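6-aminohexanoate-dimer hydrolase (Bacillus anthracis, PDB 4GB7) probably hydrolyses the amide bond of 6-aminohexanoate dimers or related substrates, as a putative serine hydrolase of the beta-lactamase family. Local coordinates at residues 351-354 and 359-362; 336-341 and 367-372; 141-146 and 353-358; 187-192 and 343-348; 376-381 and 408-413. One frame throughout, in Å; residues are numbered along the deposited sequence.

Overall arrangement
Contacts 3 and 5 are buried, and so is contact 2 apart from one exposed lysine, whereas contacts 1 and 4 are only partly covered. Contacts 1 and 3 share Ile353 and Ser354 and follow the two strands of a small hairpin, its pairing in contact 1 and its turn in contact 3, where it meets helix 143-155, which begins near a probable SxxK motif. Contacts 2 and 5 engage adjoining strands of the five-stranded antiparallel sheet, one at the edge and one inside it. Chemistry follows place: backbone bonds in contact 1, apolar packing in contact 2, carbonyl oxygens against aliphatic carbons in contact 3, a leucine methyl against polar ends in contact 4, tyrosines in contact 5.

Contact 1 (351-354 and 359-362); sequences ASIS and WWIP
Ser354 and Ile361 form a hydrogen-bonded antiparallel pair, with their CA atoms 5.0 Å apart. Ser354 N gives an almost straight bond to Ile361 O at 2.9 Å (177° at the hydrogen), and Ile361 N returns one to Ser354 O, also 2.9 Å but more bent, with the donor standing well above the plane of the carbonyl. One residue earlier, Ile353 CA lies 3.5 Å from the same Ile361 O, a CA-H...O contact that gives this oxygen a second, weaker neighbour. The side chains of Ser354 and Ile361 sit on one face of the pair, and the polar end of Ser354 is taken up by the backbone oxygen of Glu344. Ile353 and Trp360 meet apart from them. Here CG2 of Ile353 comes to the rim of the indole, in its plane, and touches CE3 of Trp360 at 3.9 Å; the methyl reaches it because CG2 is anti to the backbone N (CG1 at chi1 -62°). The pairing belongs to a beta hairpin, strands 354-356 and 359-361, which is carried beside the edge strand 369-373 of the main sheet through a backbone bond from Trp360 to Glu370. Trp360 also packs on Tyr249, a residue of a probable SxxK-type site, which is consistent with this side of the hairpin bordering the active-site pocket. Beyond the bonded pair the chains stay close, CG1 of Ile353 4.2 Å from CA of Pro362, and a water links them, donating to Pro362 O at 2.6 Å and bonded to Ser352 OG.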
# COMPACT_ATOMS: atom_id res chain seq x y z
N ALA A 351 16.13 -7.70 -13.95
CA ALA A 351 14.81 -7.02 -13.97
C ALA A 351 14.94 -5.51 -14.21
O ALA A 351 15.84 -4.86 -13.68
CB ALA A 351 14.03 -7.28 -12.69
N SER A 352 14.04 -4.96 -15.00
CA SER A 352 14.04 -3.52 -15.28
C SER A 352 13.34 -2.72 -14.19
O SER A 352 13.50 -1.49 -14.12
CB SER A 352 13.37 -3.22 -16.61
OG SER A 352 12.12 -3.86 -16.65
N ILE A 353 12.58 -3.43 -13.35
CA ILE A 353 11.86 -2.87 -12.18
C ILE A 353 12.75 -3.00 -10.94
O ILE A 353 13.41 -4.02 -10.74
CB ILE A 353 10.52 -3.63 -11.93
CG1 ILE A 353 9.61 -3.46 -13.14
CG2 ILE A 353 9.80 -3.14 -10.66
CD1 ILE A 353 8.40 -4.40 -13.09
N SER A 354 12.76 -1.95 -10.14
CA SER A 354 13.51 -1.94 -8.89
C SER A 354 12.56 -1.69 -7.74
O SER A 354 11.38 -1.40 -7.95
CB SER A 354 14.59 -0.87 -8.88
OG SER A 354 15.52 -1.05 -9.91
N TRP A 359 8.75 1.14 -1.89
CA TRP A 359 8.23 1.64 -3.20
C TRP A 359 8.78 0.86 -4.41
O TRP A 359 9.95 0.48 -4.48
CB TRP A 359 8.59 3.11 -3.40
CG TRP A 359 7.90 4.02 -2.45
CD1 TRP A 359 8.33 4.44 -1.20
CD2 TRP A 359 6.68 4.74 -2.70
NE1 TRP A 359 7.45 5.30 -0.65
CE2 TRP A 359 6.42 5.52 -1.52
CE3 TRP A 359 5.74 4.76 -3.74
CZ2 TRP A 359 5.29 6.29 -1.37
CZ3 TRP A 359 4.62 5.57 -3.59
CH2 TRP A 359 4.40 6.32 -2.42
N TRP A 360 7.91 0.63 -5.39
CA TRP A 360 8.28 0.08 -6.70
C TRP A 360 8.72 1.20 -7.61
O TRP A 360 8.14 2.31 -7.62
CB TRP A 360 7.11 -0.64 -7.38
CG TRP A 360 6.51 -1.76 -6.56
CD1 TRP A 360 5.56 -1.66 -5.57
CD2 TRP A 360 6.84 -3.20 -6.64
NE1 TRP A 360 5.27 -2.89 -5.04
CE2 TRP A 360 6.01 -3.86 -5.65
CE3 TRP A 360 7.72 -3.97 -7.41
CZ2 TRP A 360 6.06 -5.22 -5.45
CZ3 TRP A 360 7.72 -5.35 -7.23
CH2 TRP A 360 6.93 -5.96 -6.27
N ILE A 361 9.75 0.91 -8.41
CA ILE A 361 10.32 1.86 -9.35
C ILE A 361 10.37 1.18 -10.69
O ILE A 361 11.29 0.38 -10.96
CB ILE A 361 11.75 2.28 -8.91
CG1 ILE A 361 11.72 2.84 -7.51
CG2 ILE A 361 12.33 3.26 -9.90
CD1 ILE A 361 13.06 2.82 -6.82
N PRO A 362 9.34 1.42 -11.54
CA PRO A 362 9.24 0.70 -12.80
C PRO A 362 10.27 1.07 -13.86
O PRO A 362 10.37 0.40 -14.87
CB PRO A 362 7.83 1.11 -13.32
CG PRO A 362 7.54 2.44 -12.68
CD PRO A 362 8.15 2.26 -11.30
O HOH W 1 10.39 -1.66 -16.49

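Contact 2 (336-341 and 367-372); sequences DIKNVQ and GAFEVL
Apolar packing carries this contact, and most of it is one methyl against one phenylalanine. CG2 of Ile337, near the end of helix 332-338, rests 3.6 Å from CB of Phe369 and 3.7 Å from CG of the same residue. It is nearly equidistant from CD1 and CD2 of Phe369, at 4.1 Å each, so the methyl meets the root of the ring obliquely, evenly placed between its two ortho carbons. The two side chains run nearly perpendicular. Phe369 CG is tucked between its own backbone N and carbonyl carbon (chi1 58°), the torsion that accompanies the contact of CB and CG with the Ile337 methyl. A looser aliphatic contact follows: CG of Lys338 approaches CE1 of Phe369 obliquely at 4.3 Å. Aromatic contact comes from outside the two segments, as Trp359 of the hairpin meets Phe369 edge-to-face and also touches Ile337. The contact thereby joins helix 332-338 to the edge strand 369-373 of the five-stranded sheet, with strand 359-361 beside both. Because its closest atoms are all carbon, the join rests on fit and exclusion of water; Lys338 adds aliphatic carbon to it, its amino group being bonded to Asn320.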
# COMPACT_ATOMS: atom_id res chain seq x y z
N ASP A 336 15.84 9.56 -2.80
CA ASP A 336 16.51 8.27 -2.90
C ASP A 336 15.82 7.35 -3.92
O ASP A 336 16.49 6.64 -4.67
CB ASP A 336 16.58 7.57 -1.55
CG ASP A 336 17.55 8.24 -0.59
OD1 ASP A 336 18.23 9.21 -1.00
OD2 ASP A 336 17.63 7.81 0.59
N ILE A 337 14.50 7.41 -3.97
CA ILE A 337 13.77 6.65 -4.93
C ILE A 337 14.10 7.08 -6.34
O ILE A 337 14.37 6.23 -7.22
CB ILE A 337 12.27 6.73 -4.69
CG1 ILE A 337 11.92 5.94 -3.41
CG2 ILE A 337 11.52 6.22 -5.89
CD1 ILE A 337 10.56 6.31 -2.80
N LYS A 338 14.10 8.39 -6.57
CA LYS A 338 14.35 8.93 -7.92
C LYS A 338 15.77 8.70 -8.40
O LYS A 338 16.01 8.64 -9.58
CB LYS A 338 13.90 10.39 -7.99
CG LYS A 338 12.37 10.49 -7.84
CD LYS A 338 11.82 11.90 -8.03
CE LYS A 338 12.26 12.83 -6.92
NZ LYS A 338 11.54 14.14 -6.95
N ASN A 339 16.70 8.48 -7.49
CA ASN A 339 18.09 8.14 -7.85
C ASN A 339 18.38 6.64 -8.05
O ASN A 339 19.52 6.26 -8.34
CB ASN A 339 19.03 8.70 -6.76
CG ASN A 339 19.17 10.20 -6.83
OD1 ASN A 339 19.00 10.82 -7.89
ND2 ASN A 339 19.48 10.80 -5.71
N VAL A 340 17.36 5.77 -7.90
CA VAL A 340 17.54 4.33 -8.14
C VAL A 340 17.62 4.08 -9.66
O VAL A 340 16.62 4.24 -10.36
CB VAL A 340 16.47 3.43 -7.45
CG1 VAL A 340 16.66 1.94 -7.77
CG2 VAL A 340 16.52 3.58 -5.94
N GLN A 341 18.79 3.67 -10.14
CA GLN A 341 18.97 3.41 -11.58
C GLN A 341 18.57 1.99 -11.97
O GLN A 341 18.49 1.12 -11.11
CB GLN A 341 20.41 3.66 -12.00
CG GLN A 341 20.82 5.09 -11.71
CD GLN A 341 21.89 5.58 -12.63
OE1 GLN A 341 23.07 5.36 -12.38
NE2 GLN A 341 21.49 6.25 -13.70
N GLY A 367 9.73 8.39 -15.10
CA GLY A 367 10.46 8.35 -13.84
C GLY A 367 9.46 8.12 -12.67
O GLY A 367 9.74 8.54 -11.53
N ALA A 368 8.33 7.44 -12.96
CA ALA A 368 7.27 7.27 -11.93
C ALA A 368 7.69 6.30 -10.87
O ALA A 368 8.56 5.45 -11.09
CB ALA A 368 5.93 6.90 -12.54
N PHE A 369 7.09 6.41 -9.71
CA PHE A 369 7.26 5.44 -8.68
C PHE A 369 5.86 5.17 -8.09
O PHE A 369 4.96 5.97 -8.22
CB PHE A 369 8.35 5.84 -7.64
CG PHE A 369 8.11 7.15 -6.94
CD1 PHE A 369 8.45 8.35 -7.54
CD2 PHE A 369 7.55 7.19 -5.68
CE1 PHE A 369 8.26 9.56 -6.90
CE2 PHE A 369 7.33 8.40 -5.03
CZ PHE A 369 7.67 9.59 -5.63
N GLU A 370 5.68 3.99 -7.53
CA GLU A 370 4.36 3.58 -7.15
C GLU A 370 4.38 2.54 -6.05
O GLU A 370 5.40 1.87 -5.81
CB GLU A 370 3.62 3.01 -8.38
CG GLU A 370 4.25 1.78 -9.03
CD GLU A 370 3.65 1.30 -10.32
OE1 GLU A 370 2.59 1.78 -10.70
OE2 GLU A 370 4.23 0.34 -10.92
N VAL A 371 3.25 2.41 -5.38
CA VAL A 371 2.96 1.27 -4.51
C VAL A 371 1.70 0.60 -5.01
O VAL A 371 0.76 1.27 -5.46
CB VAL A 371 2.99 1.66 -3.00
CG1 VAL A 371 1.92 2.76 -2.73
CG2 VAL A 371 2.83 0.41 -2.11
N LEU A 372 1.69 -0.73 -4.91
CA LEU A 372 0.65 -1.56 -5.53
C LEU A 372 0.05 -2.37 -4.42
O LEU A 372 0.76 -2.70 -3.43
CB LEU A 372 1.28 -2.49 -6.56
CG LEU A 372 1.93 -1.75 -7.74
CD1 LEU A 372 2.91 -2.68 -8.48
CD2 LEU A 372 0.87 -1.18 -8.66

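Contact 3 (141-146 and 353-358); sequences LAKVFT and ISYHNQ
Gln358 lies across Lys143, the amide oxygen of the first resting against the aliphatic chain of the second. Lys143 belongs to an SxxK pattern at the start of helix 143-155, consistent with the serine-lysine pair of serine beta-lactamases and related hydrolases; Gln358 is in the turn of hairpin 354-361, at positive phi. Gln358 OE1 is 3.4 Å from CB of Lys143 and 3.8 Å from CD of the same side chain, so it lies along the near end of the lysine. The amide gets there by a bend at chi2 of Gln358 (-72°), which folds the chain back over the helix, its CG 3.6 Å from Lys143 O. Both ends of the amide are held outside the two segments, OE1 by Thr254 and NE2 by the backbone oxygen of Met186, which should fix its rotation. CB of Lys143 faces the hairpin, but the chain, extended to CE, then turns off at chi4 (70°), taking NZ to Ser140 OG, Asn251 OD1 and Ser300 O; three hydrogen-bond partners should hold it beside the serine hydroxyl. Past the lysine, Tyr355 brings its hydroxyl up to the chain, OH lying 4.3 Å from CD of Lys143. Next along the helix, Val144 packs against the turn with one branch, which also touches Trp359. That branch, CG1, is anti to its own carbonyl carbon and comes to 3.4 Å from Gln358 O.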
# COMPACT_ATOMS: atom_id res chain seq x y z
N LEU A 141 -0.69 -0.95 -0.16
CA LEU A 141 -0.45 0.49 -0.15
C LEU A 141 -0.02 0.96 1.24
O LEU A 141 0.68 1.92 1.33
CB LEU A 141 -1.63 1.31 -0.61
CG LEU A 141 -1.78 1.51 -2.11
CD1 LEU A 141 -1.34 0.40 -3.01
CD2 LEU A 141 -3.15 2.07 -2.46
N ALA A 142 -0.47 0.29 2.30
CA ALA A 142 -0.02 0.58 3.65
C ALA A 142 1.45 0.62 3.83
O ALA A 142 1.95 1.36 4.73
CB ALA A 142 -0.61 -0.46 4.63
N LYS A 143 2.19 -0.15 3.04
CA LYS A 143 3.61 -0.33 3.39
C LYS A 143 4.43 0.97 3.39
O LYS A 143 5.39 1.13 4.16
CB LYS A 143 4.24 -1.33 2.42
CG LYS A 143 3.70 -2.73 2.58
CD LYS A 143 4.39 -3.75 1.70
CE LYS A 143 4.05 -5.20 2.09
NZ LYS A 143 2.65 -5.65 1.81
N VAL A 144 4.04 1.89 2.52
CA VAL A 144 4.78 3.15 2.35
C VAL A 144 4.68 4.04 3.60
O VAL A 144 5.56 4.83 3.84
CB VAL A 144 4.41 3.90 1.06
CG1 VAL A 144 4.78 3.02 -0.15
CG2 VAL A 144 2.94 4.37 1.04
N PHE A 145 3.65 3.86 4.40
CA PHE A 145 3.48 4.59 5.67
C PHE A 145 4.46 4.11 6.69
O PHE A 145 5.06 4.93 7.37
CB PHE A 145 2.03 4.51 6.13
CG PHE A 145 1.11 5.28 5.21
CD1 PHE A 145 0.90 6.61 5.40
CD2 PHE A 145 0.50 4.65 4.16
CE1 PHE A 145 0.11 7.34 4.54
CE2 PHE A 145 -0.30 5.34 3.30
CZ PHE A 145 -0.50 6.68 3.48
N THR A 146 4.58 2.78 6.84
CA THR A 146 5.63 2.22 7.68
C THR A 146 7.01 2.65 7.21
O THR A 146 7.85 3.08 8.03
CB THR A 146 5.51 0.69 7.77
OG1 THR A 146 4.34 0.39 8.54
CG2 THR A 146 6.73 0.03 8.44
N ILE A 353 12.58 -3.43 -13.35
CA ILE A 353 11.86 -2.87 -12.18
C ILE A 353 12.75 -3.00 -10.94
O ILE A 353 13.41 -4.02 -10.74
CB ILE A 353 10.52 -3.63 -11.93
CG1 ILE A 353 9.61 -3.46 -13.14
CG2 ILE A 353 9.80 -3.14 -10.66
CD1 ILE A 353 8.40 -4.40 -13.09
N SER A 354 12.76 -1.95 -10.14
CA SER A 354 13.51 -1.94 -8.89
C SER A 354 12.56 -1.69 -7.74
O SER A 354 11.38 -1.40 -7.95
CB SER A 354 14.59 -0.87 -8.88
OG SER A 354 15.52 -1.05 -9.91
N TYR A 355 13.08 -1.81 -6.53
CA TYR A 355 12.28 -1.63 -5.32
C TYR A 355 13.18 -1.04 -4.23
O TYR A 355 14.27 -1.58 -3.99
CB TYR A 355 11.74 -2.94 -4.85
CG TYR A 355 10.75 -2.90 -3.70
CD1 TYR A 355 11.16 -2.80 -2.39
CD2 TYR A 355 9.36 -2.98 -3.95
CE1 TYR A 355 10.25 -2.84 -1.33
CE2 TYR A 355 8.44 -3.00 -2.91
CZ TYR A 355 8.88 -2.89 -1.61
OH TYR A 355 7.98 -2.98 -0.58
N HIS A 356 12.71 0.02 -3.59
CA HIS A 356 13.51 0.70 -2.56
C HIS A 356 12.58 1.30 -1.52
O HIS A 356 11.64 2.02 -1.87
CB HIS A 356 14.36 1.80 -3.21
CG HIS A 356 15.46 2.35 -2.31
ND1 HIS A 356 16.00 1.64 -1.29
CD2 HIS A 356 16.14 3.54 -2.37
CE1 HIS A 356 16.95 2.38 -0.69
NE2 HIS A 356 17.06 3.53 -1.36
N ASN A 357 12.80 0.98 -0.25
CA ASN A 357 12.11 1.61 0.86
C ASN A 357 10.58 1.57 0.77
O ASN A 357 9.88 2.55 1.06
CB ASN A 357 12.64 3.06 1.00
CG ASN A 357 14.12 3.09 1.36
OD1 ASN A 357 14.62 2.16 2.01
ND2 ASN A 357 14.84 4.14 0.91
N GLN A 358 10.09 0.41 0.38
CA GLN A 358 8.66 0.07 0.30
C GLN A 358 7.98 0.56 -0.97
O GLN A 358 6.76 0.39 -1.11
CB GLN A 358 7.87 0.41 1.57
CG GLN A 358 8.52 -0.10 2.89
CD GLN A 358 8.43 -1.61 3.05
OE1 GLN A 358 7.40 -2.15 3.48
NE2 GLN A 358 9.54 -2.32 2.75

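Contact 4 (187-192 and 343-348)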
# COMPACT_ATOMS: atom_id res chain seq x y z
N ASP A 187 14.03 -2.73 1.93
CA ASP A 187 14.21 -3.08 0.52
C ASP A 187 13.66 -4.46 0.12
O ASP A 187 13.92 -4.91 -1.01
CB ASP A 187 15.70 -2.97 0.13
CG ASP A 187 16.19 -1.51 0.10
OD1 ASP A 187 15.35 -0.63 -0.13
OD2 ASP A 187 17.38 -1.27 0.38
N MSE A 188 12.96 -5.13 1.04
CA MSE A 188 12.37 -6.42 0.74
C MSE A 188 13.46 -7.42 0.28
O MSE A 188 13.32 -8.12 -0.68
CB MSE A 188 11.24 -6.27 -0.29
CG MSE A 188 10.02 -5.69 0.32
SE MSE A 188 9.18 -6.60 1.71
CE MSE A 188 7.47 -5.72 1.59
N GLN A 189 14.55 -7.47 1.02
CA GLN A 189 15.62 -8.39 0.72
C GLN A 189 15.78 -9.50 1.80
O GLN A 189 16.88 -10.08 1.98
CB GLN A 189 16.90 -7.63 0.51
CG GLN A 189 16.93 -6.79 -0.76
CD GLN A 189 18.11 -5.88 -0.82
OE1 GLN A 189 18.83 -5.71 0.17
NE2 GLN A 189 18.36 -5.32 -1.98
N VAL A 190 14.69 -9.81 2.48
CA VAL A 190 14.63 -10.86 3.49
C VAL A 190 13.78 -12.01 2.96
O VAL A 190 12.56 -11.85 2.66
CB VAL A 190 14.06 -10.29 4.82
CG1 VAL A 190 14.14 -11.34 5.89
CG2 VAL A 190 14.82 -8.98 5.22
N SER A 191 14.43 -13.16 2.82
CA SER A 191 13.84 -14.33 2.14
C SER A 191 13.35 -15.30 3.20
O SER A 191 14.16 -15.93 3.93
CB SER A 191 14.86 -14.97 1.21
OG SER A 191 15.18 -14.18 0.08
N VAL A 192 12.04 -15.43 3.29
CA VAL A 192 11.42 -16.16 4.36
C VAL A 192 10.20 -16.91 3.84
O VAL A 192 9.44 -16.42 2.98
CB VAL A 192 10.96 -15.17 5.46
CG1 VAL A 192 9.78 -15.67 6.26
CG2 VAL A 192 12.13 -14.78 6.38
N GLY A 343 18.89 -1.57 -12.84
CA GLY A 343 19.92 -2.52 -12.40
C GLY A 343 20.32 -2.43 -10.94
O GLY A 343 21.06 -3.31 -10.40
N GLU A 344 19.87 -1.36 -10.29
CA GLU A 344 20.11 -1.18 -8.85
C GLU A 344 18.84 -1.56 -8.13
O GLU A 344 17.73 -1.15 -8.55
CB GLU A 344 20.44 0.28 -8.49
CG GLU A 344 21.71 0.79 -9.13
CD GLU A 344 21.99 2.25 -8.83
OE1 GLU A 344 21.05 3.04 -8.51
OE2 GLU A 344 23.18 2.60 -8.92
N LEU A 345 19.00 -2.35 -7.06
CA LEU A 345 17.86 -2.81 -6.25
C LEU A 345 16.81 -3.45 -7.14
O LEU A 345 15.61 -3.21 -6.97
CB LEU A 345 17.28 -1.65 -5.41
CG LEU A 345 18.22 -1.06 -4.36
CD1 LEU A 345 17.67 0.23 -3.76
CD2 LEU A 345 18.56 -2.09 -3.29
N ALA A 346 17.26 -4.29 -8.06
CA ALA A 346 16.36 -4.93 -9.04
C ALA A 346 15.52 -5.96 -8.32
O ALA A 346 15.94 -6.53 -7.31
CB ALA A 346 17.13 -5.60 -10.15
N ILE A 347 14.33 -6.21 -8.84
CA ILE A 347 13.43 -7.17 -8.22
C ILE A 347 13.76 -8.64 -8.60
O ILE A 347 13.15 -9.58 -8.11
CB ILE A 347 11.93 -6.84 -8.47
CG1 ILE A 347 11.57 -6.87 -9.96
CG2 ILE A 347 11.63 -5.53 -7.80
CD1 ILE A 347 10.08 -6.84 -10.25
N GLY A 348 14.78 -8.81 -9.44
CA GLY A 348 15.26 -10.14 -9.81
C GLY A 348 16.39 -9.97 -10.80
O GLY A 348 16.65 -8.86 -11.27
O HOH W 2 16.68 -5.82 -4.75
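One methyl, CD2 of Leu345, makes the close part of this contact. It lies 3.5 Å from NE2 of Gln189 and 3.9 Å from OD2 of Asp187, so the leucine meets the polar ends of two side chains. Leu345 and Gln189 stand roughly square to each other, whereas the aspartate meets the leucine obliquely. Gln189 reaches across because its chain is extended beyond CG (chi2 170°), bringing the amide nitrogen to the methyl. The carboxylate of Asp187 is held by other partners: OD1 accepts from His356 ND1 and Asn357 N, and OD2 bonds to Gln183 NE2. Asp187 is also the first residue to leave helical angles after helix 182-186. The helix closes in a Schellman motif, with Met188 (a selenomethionine) at the C-prime position in positive phi, Gln189 N bonded to Gln184 O and Met188 N to Leu185 O. The opposing segment, 343-348, is in the loop between helix 332-338 and strand 354-356, tied to that strand by backbone bonds from Leu345 to Tyr355 and from Ile347 to Ile353. The looser side is bridged by water beside the leucine, which accepts from Gln189 NE2 at 3.3 Å and donates to Ala346 O at 2.8 Å.

Contact 5 (376-381 and 408-413); sequences GQTLYI and NMYIDI
Tyr380 offers one face of its ring to Tyr410, and a water lies in plane at its edge. CD2 of Tyr410 stands 3.6 Å from CD1 of Tyr380, above the plane and displaced toward the rim. The pair is edge-to-face, the edge of Tyr410 turned to Tyr380, with centroids 4.9 Å apart and planes inclined at 51°. CB of Tyr410 adds a CH-pi contact over the same face, 4.0 Å from the Tyr380 centroid. The two side chains overlap with opposed directions, Tyr380 reaching out from the strand with CG anti to its backbone N (chi1 175°) and Tyr410 reaching in from the helix. Near the tip of Tyr410, CG2 of Thr378 comes to 4.1 Å from its CE2, while at the outer end of Tyr380 the hydroxyl lies 4.0 Å from CG1 of Ile411. Helix 402-417 thus packs on the five-stranded sheet, the short segments running at 41° with axes 10.8 Å apart. Each tyrosine hydroxyl has a protein partner as well as water: Tyr410 OH bonds to His391, and Tyr380 OH to Asn364. One water joins Tyr410 OH to Thr378 OG1; another binds Tyr380 OH and donates weakly to Tyr410 O. The chemistry is therefore divided: ring carbons make the apolar centre, and the two tyrosine hydroxyls, each bonded to a side chain, meet water at the margins.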
# COMPACT_ATOMS: atom_id res chain seq x y z
N GLY A 376 -6.39 -4.68 -7.14
CA GLY A 376 -6.37 -3.51 -8.00
C GLY A 376 -6.22 -2.17 -7.30
O GLY A 376 -6.85 -1.17 -7.69
N GLN A 377 -5.27 -2.11 -6.36
CA GLN A 377 -4.93 -0.87 -5.73
C GLN A 377 -3.62 -0.30 -6.20
O GLN A 377 -2.62 -1.03 -6.34
CB GLN A 377 -4.85 -0.98 -4.20
CG GLN A 377 -5.68 -2.06 -3.54
CD GLN A 377 -7.12 -2.05 -3.93
OE1 GLN A 377 -7.69 -1.00 -4.19
NE2 GLN A 377 -7.75 -3.21 -3.89
N THR A 378 -3.59 1.01 -6.41
CA THR A 378 -2.37 1.68 -6.82
C THR A 378 -2.32 3.10 -6.26
O THR A 378 -3.32 3.83 -6.34
CB THR A 378 -2.22 1.79 -8.35
OG1 THR A 378 -2.33 0.48 -8.95
CG2 THR A 378 -0.86 2.43 -8.76
N LEU A 379 -1.16 3.46 -5.72
CA LEU A 379 -0.77 4.88 -5.60
C LEU A 379 0.39 5.11 -6.52
O LEU A 379 1.48 4.51 -6.34
CB LEU A 379 -0.37 5.24 -4.16
CG LEU A 379 0.13 6.65 -3.93
CD1 LEU A 379 -0.84 7.78 -4.31
CD2 LEU A 379 0.58 6.76 -2.46
N TYR A 380 0.22 5.99 -7.47
CA TYR A 380 1.19 6.19 -8.58
C TYR A 380 1.58 7.68 -8.63
O TYR A 380 0.72 8.57 -8.71
CB TYR A 380 0.52 5.77 -9.89
CG TYR A 380 1.32 6.01 -11.16
CD1 TYR A 380 2.18 5.04 -11.69
CD2 TYR A 380 1.19 7.19 -11.87
CE1 TYR A 380 2.89 5.25 -12.87
CE2 TYR A 380 1.89 7.42 -13.05
CZ TYR A 380 2.73 6.43 -13.56
OH TYR A 380 3.41 6.63 -14.73
N ILE A 381 2.89 7.95 -8.59
CA ILE A 381 3.38 9.31 -8.56
C ILE A 381 4.29 9.50 -9.76
O ILE A 381 5.29 8.76 -9.91
CB ILE A 381 4.15 9.60 -7.25
CG1 ILE A 381 3.20 9.26 -6.03
CG2 ILE A 381 4.68 11.04 -7.28
CD1 ILE A 381 3.87 9.42 -4.72
N ASN A 408 0.33 1.60 -18.55
CA ASN A 408 0.47 2.36 -19.77
C ASN A 408 -0.57 3.49 -19.84
O ASN A 408 -0.25 4.58 -20.32
CB ASN A 408 0.33 1.43 -20.97
CG ASN A 408 1.64 0.72 -21.29
OD1 ASN A 408 2.57 1.37 -21.81
ND2 ASN A 408 1.75 -0.59 -20.94
N MSE A 409 -1.78 3.24 -19.38
CA MSE A 409 -2.85 4.27 -19.34
C MSE A 409 -2.42 5.47 -18.49
O MSE A 409 -2.70 6.63 -18.83
CB MSE A 409 -4.10 3.63 -18.74
CG MSE A 409 -5.30 4.50 -18.54
SE MSE A 409 -6.56 3.33 -17.65
CE MSE A 409 -6.09 3.75 -15.84
N TYR A 410 -1.69 5.21 -17.40
CA TYR A 410 -1.27 6.33 -16.56
C TYR A 410 -0.29 7.27 -17.31
O TYR A 410 -0.31 8.49 -17.14
CB TYR A 410 -0.61 5.84 -15.30
CG TYR A 410 -1.46 4.99 -14.38
CD1 TYR A 410 -2.84 4.99 -14.41
CD2 TYR A 410 -0.86 4.15 -13.50
CE1 TYR A 410 -3.57 4.17 -13.56
CE2 TYR A 410 -1.57 3.35 -12.65
CZ TYR A 410 -2.95 3.34 -12.70
OH TYR A 410 -3.64 2.51 -11.82
N ILE A 411 0.57 6.69 -18.12
CA ILE A 411 1.46 7.45 -18.99
C ILE A 411 0.67 8.26 -20.03
O ILE A 411 0.90 9.47 -20.21
CB ILE A 411 2.52 6.55 -19.67
CG1 ILE A 411 3.40 5.83 -18.63
CG2 ILE A 411 3.37 7.43 -20.61
CD1 ILE A 411 4.34 4.77 -19.18
N ASP A 412 -0.29 7.62 -20.70
CA ASP A 412 -1.10 8.33 -21.63
C ASP A 412 -1.93 9.45 -21.03
O ASP A 412 -2.05 10.53 -21.65
CB ASP A 412 -2.01 7.37 -22.38
CG ASP A 412 -1.25 6.46 -23.36
OD1 ASP A 412 -0.09 6.79 -23.78
OD2 ASP A 412 -1.85 5.44 -23.74
N ILE A 413 -2.49 9.21 -19.84
CA ILE A 413 -3.19 10.29 -19.15
C ILE A 413 -2.25 11.47 -18.86
O ILE A 413 -2.59 12.61 -19.11
CB ILE A 413 -3.90 9.82 -17.85
CG1 ILE A 413 -5.02 8.85 -18.19
CG2 ILE A 413 -4.39 11.05 -17.03
CD1 ILE A 413 -5.55 8.08 -16.99
O HOH W 3 -1.94 0.11 -11.47
O HOH W 4 2.51 8.88 -16.01